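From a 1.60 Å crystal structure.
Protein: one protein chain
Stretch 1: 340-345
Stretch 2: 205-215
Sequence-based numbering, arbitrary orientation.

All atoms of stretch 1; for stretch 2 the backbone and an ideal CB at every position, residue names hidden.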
# COMPACT_ATOMS: atom_id res chain seq x y z
N GLY A 340 -14.65 -17.85 -32.27
CA GLY A 340 -14.75 -16.41 -31.99
C GLY A 340 -14.19 -15.97 -30.66
O GLY A 340 -14.71 -15.07 -30.02
N ARG A 341 -13.08 -16.58 -30.26
CA ARG A 341 -12.44 -16.21 -29.04
C ARG A 341 -11.03 -16.77 -29.01
O ARG A 341 -10.68 -17.64 -29.82
CB ARG A 341 -13.22 -16.72 -27.83
CG ARG A 341 -13.40 -18.22 -27.77
CD ARG A 341 -14.16 -18.50 -26.48
NE ARG A 341 -13.68 -19.71 -25.83
CZ ARG A 341 -14.16 -20.92 -26.07
NH1 ARG A 341 -15.13 -21.09 -26.95
NH2 ARG A 341 -13.66 -21.97 -25.42
N VAL A 342 -10.28 -16.26 -28.05
CA VAL A 342 -8.92 -16.68 -27.81
C VAL A 342 -8.94 -18.02 -27.07
O VAL A 342 -9.70 -18.20 -26.11
CB VAL A 342 -8.18 -15.60 -27.04
CG1 VAL A 342 -6.79 -16.08 -26.67
CG2 VAL A 342 -8.09 -14.33 -27.92
N VAL A 343 -8.15 -18.97 -27.56
CA VAL A 343 -8.05 -20.29 -26.93
C VAL A 343 -6.58 -20.70 -26.81
O VAL A 343 -5.71 -20.14 -27.51
CB VAL A 343 -8.83 -21.38 -27.71
CG1 VAL A 343 -10.33 -21.10 -27.68
CG2 VAL A 343 -8.34 -21.50 -29.18
N MET A 344 -6.30 -21.66 -25.94
CA MET A 344 -5.04 -22.39 -26.01
C MET A 344 -5.12 -23.39 -27.17
O MET A 344 -6.00 -24.25 -27.24
CB MET A 344 -4.74 -23.12 -24.69
CG MET A 344 -3.96 -22.24 -23.74
SD MET A 344 -3.77 -23.01 -22.11
CE MET A 344 -5.46 -23.14 -21.52
N MET A 345 -4.19 -23.26 -28.11
CA MET A 345 -4.21 -24.07 -29.32
C MET A 345 -4.27 -25.58 -29.03
O MET A 345 -5.01 -26.33 -29.68
CB MET A 345 -3.02 -23.71 -30.19
CG MET A 345 -2.95 -22.22 -30.55
SD MET A 345 -1.79 -21.90 -31.89
CE MET A 345 -0.30 -21.67 -30.95
N UNK A 205 -2.53 -7.72 -22.98
CA UNK A 205 -3.44 -7.70 -24.11
C UNK A 205 -4.38 -8.90 -24.06
O UNK A 205 -4.46 -9.59 -23.02
CB UNK A 205 -2.66 -7.69 -25.43
N UNK A 206 -5.17 -9.07 -25.11
CA UNK A 206 -6.26 -10.04 -25.04
C UNK A 206 -5.82 -11.46 -24.76
O UNK A 206 -6.57 -12.22 -24.13
CB UNK A 206 -7.05 -10.02 -26.35
N UNK A 207 -4.62 -11.82 -25.23
CA UNK A 207 -4.13 -13.20 -25.03
C UNK A 207 -3.93 -13.50 -23.55
O UNK A 207 -4.31 -14.58 -23.07
CB UNK A 207 -2.82 -13.42 -25.78
N UNK A 208 -3.33 -12.55 -22.84
CA UNK A 208 -3.02 -12.75 -21.41
C UNK A 208 -4.26 -12.59 -20.59
O UNK A 208 -4.44 -13.31 -19.60
CB UNK A 208 -1.95 -11.77 -20.93
N UNK A 209 -5.14 -11.69 -21.03
CA UNK A 209 -6.42 -11.47 -20.35
C UNK A 209 -7.24 -12.77 -20.40
O UNK A 209 -7.79 -13.23 -19.36
CB UNK A 209 -7.19 -10.31 -20.99
N UNK A 210 -7.32 -13.35 -21.59
CA UNK A 210 -8.09 -14.56 -21.79
C UNK A 210 -7.44 -15.77 -21.11
O UNK A 210 -8.13 -16.68 -20.68
CB UNK A 210 -8.26 -14.83 -23.29
N UNK A 211 -6.11 -15.79 -20.99
CA UNK A 211 -5.44 -16.86 -20.28
C UNK A 211 -5.85 -16.85 -18.81
O UNK A 211 -6.14 -17.92 -18.27
CB UNK A 211 -3.92 -16.73 -20.42
N UNK A 212 -5.91 -15.66 -18.21
CA UNK A 212 -6.39 -15.54 -16.81
C UNK A 212 -7.82 -16.05 -16.70
O UNK A 212 -8.14 -16.81 -15.77
CB UNK A 212 -6.31 -14.09 -16.33
N UNK A 213 -8.67 -15.68 -17.66
CA UNK A 213 -10.09 -16.11 -17.64
C UNK A 213 -10.26 -17.61 -17.82
O UNK A 213 -11.09 -18.23 -17.12
CB UNK A 213 -10.87 -15.39 -18.74
N UNK A 214 -9.48 -18.19 -18.75
CA UNK A 214 -9.44 -19.68 -18.93
C UNK A 214 -9.05 -20.40 -17.65
O UNK A 214 -9.68 -21.40 -17.27
CB UNK A 214 -8.45 -20.06 -20.03
N UNK A 215 -8.01 -19.89 -16.99
CA UNK A 215 -7.55 -20.48 -15.73
C UNK A 215 -8.66 -20.38 -14.67
O UNK A 215 -8.98 -21.39 -13.99
CB UNK A 215 -6.28 -19.78 -15.24

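Position 205 lies just before the first turn of the helix, with phi/psi of -91/-173, and its CB has nothing of the strand within reach. Stretch 1 therefore sets no demand here; a residue at the N-cap often carries a polar side chain, and Ser, Thr, Asp, Asn or His would be unremarkable. It is His205, whose carbonyl oxygen accepts the first helical hydrogen bond, from the N of residue 209 to His205 O at 3.0 Å.

At 206 the backbone is helical and CA-to-CB points toward the strand, the ideal CB standing 4.7 Å from Val342 CG2. There is room for a long side chain to run past Val342 and reach the backbone of Arg341, so Leu, Met, Gln, Lys or Arg would all suit. The residue is Arg206. The guanidinium of Arg206 makes van der Waals contact only and no hydrogen bond with the strand: Arg206 NH2 lies 4.1 Å from Val342 CG2 and 4.2 Å from Arg341 CA.

Position 207 points sideways, its ideal CB 4.9 Å from Val342 CG1. A small residue suffices, though the sideways direction does not exclude others. Ala207 fills it, and its backbone does the touching: CA is 4.2 Å from Val342 CG1.

Position 208 points away and is unconstrained by the strand; it is His208. Position 209 is likewise out of reach, and Glu209 pairs instead along the helix, its OE2 accepting a hydrogen bond within a salt bridge from the NZ of residue 213 at 2.8 Å.

Position 210 is where the backbones come nearest, its CA 6.4 Å from the CA of Val342. The ideal CB points toward the strand and already sits 3.8 Å from Val342 CB, so the side chain must either be small or turn aside after CB. Ala or Ser would fit, as would a flexible chain with methylenes to lay on the valine. Glu210 follows the latter course: CG packs 3.7 Å from Val342 CB, while chi1 and chi2, both m, help direct the carboxylate to a long salt bridge, 4.0 Å from OE1 to Arg206 NE.

At 211 CB points sideways with no strand atom within 5.5 Å, yet the thioether of Met344 lies within range of a longer apolar chain. Leu, Ile or Met could use it. Leu211 does, its end coming nearer than its CB direction suggests, with CD1 4.2 Å from Met344 SD.

Positions 212 and 213 are out of reach. Cys212 makes no contact with the strand, and Lys213 supplies the NZ that meets Glu209.

Position 214 again points toward the strand, its ideal CB 4.5 Å from Met344 CE. Between that methyl and Val342 an apolar chain of some length is welcome: Leu, Ile, Phe or Met. Met214 is flexible enough to meet both, its SD 3.7 Å from Met344 CE and its CE 4.3 Å from Val342 CG1, with CE also 4.0 Å from Val343 CA.

Position 215 points sideways and finds nothing within 5.5 Å, so stretch 1 does not choose its residue, which is Ala215.

Stretch 2 205-215: HRAHEELCKMA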
# COMPACT_ATOMS: atom_id res chain seq x y z
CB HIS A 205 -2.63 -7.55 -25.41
CG HIS A 205 -1.98 -6.21 -25.47
ND1 HIS A 205 -2.69 -5.06 -25.68
CD2 HIS A 205 -0.71 -5.83 -25.19
CE1 HIS A 205 -1.88 -4.02 -25.60
NE2 HIS A 205 -0.67 -4.46 -25.32
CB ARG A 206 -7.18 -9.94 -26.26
CG ARG A 206 -8.48 -9.36 -25.83
CD ARG A 206 -9.51 -9.38 -26.94
NE ARG A 206 -10.15 -10.68 -26.99
CZ ARG A 206 -11.11 -11.01 -27.86
NH1 ARG A 206 -11.53 -10.12 -28.75
NH2 ARG A 206 -11.64 -12.22 -27.84
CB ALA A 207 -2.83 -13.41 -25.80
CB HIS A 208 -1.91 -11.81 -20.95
CG HIS A 208 -0.55 -12.27 -21.39
ND1 HIS A 208 0.53 -11.42 -21.48
CD2 HIS A 208 -0.11 -13.49 -21.77
CE1 HIS A 208 1.58 -12.10 -21.92
NE2 HIS A 208 1.22 -13.36 -22.10
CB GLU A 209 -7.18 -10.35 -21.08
CG GLU A 209 -8.62 -10.19 -20.65
CD GLU A 209 -9.44 -9.29 -21.58
OE1 GLU A 209 -8.89 -8.38 -22.29
OE2 GLU A 209 -10.67 -9.52 -21.61
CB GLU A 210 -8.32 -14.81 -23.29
CG GLU A 210 -9.16 -13.69 -23.98
CD GLU A 210 -10.58 -13.55 -23.42
OE1 GLU A 210 -11.14 -12.44 -23.56
OE2 GLU A 210 -11.13 -14.55 -22.87
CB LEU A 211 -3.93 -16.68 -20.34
CG LEU A 211 -3.13 -17.82 -19.74
CD1 LEU A 211 -3.45 -19.12 -20.49
CD2 LEU A 211 -1.67 -17.44 -19.89
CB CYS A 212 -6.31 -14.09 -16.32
SG CYS A 212 -4.61 -13.59 -16.00
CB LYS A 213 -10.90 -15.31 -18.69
CG LYS A 213 -11.04 -13.86 -18.27
CD LYS A 213 -11.73 -13.02 -19.35
CE LYS A 213 -12.06 -11.64 -18.87
NZ LYS A 213 -12.62 -10.91 -20.09
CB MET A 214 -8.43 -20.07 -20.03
CG MET A 214 -8.95 -19.83 -21.40
SD MET A 214 -7.62 -20.31 -22.57
CE MET A 214 -7.26 -18.74 -23.33
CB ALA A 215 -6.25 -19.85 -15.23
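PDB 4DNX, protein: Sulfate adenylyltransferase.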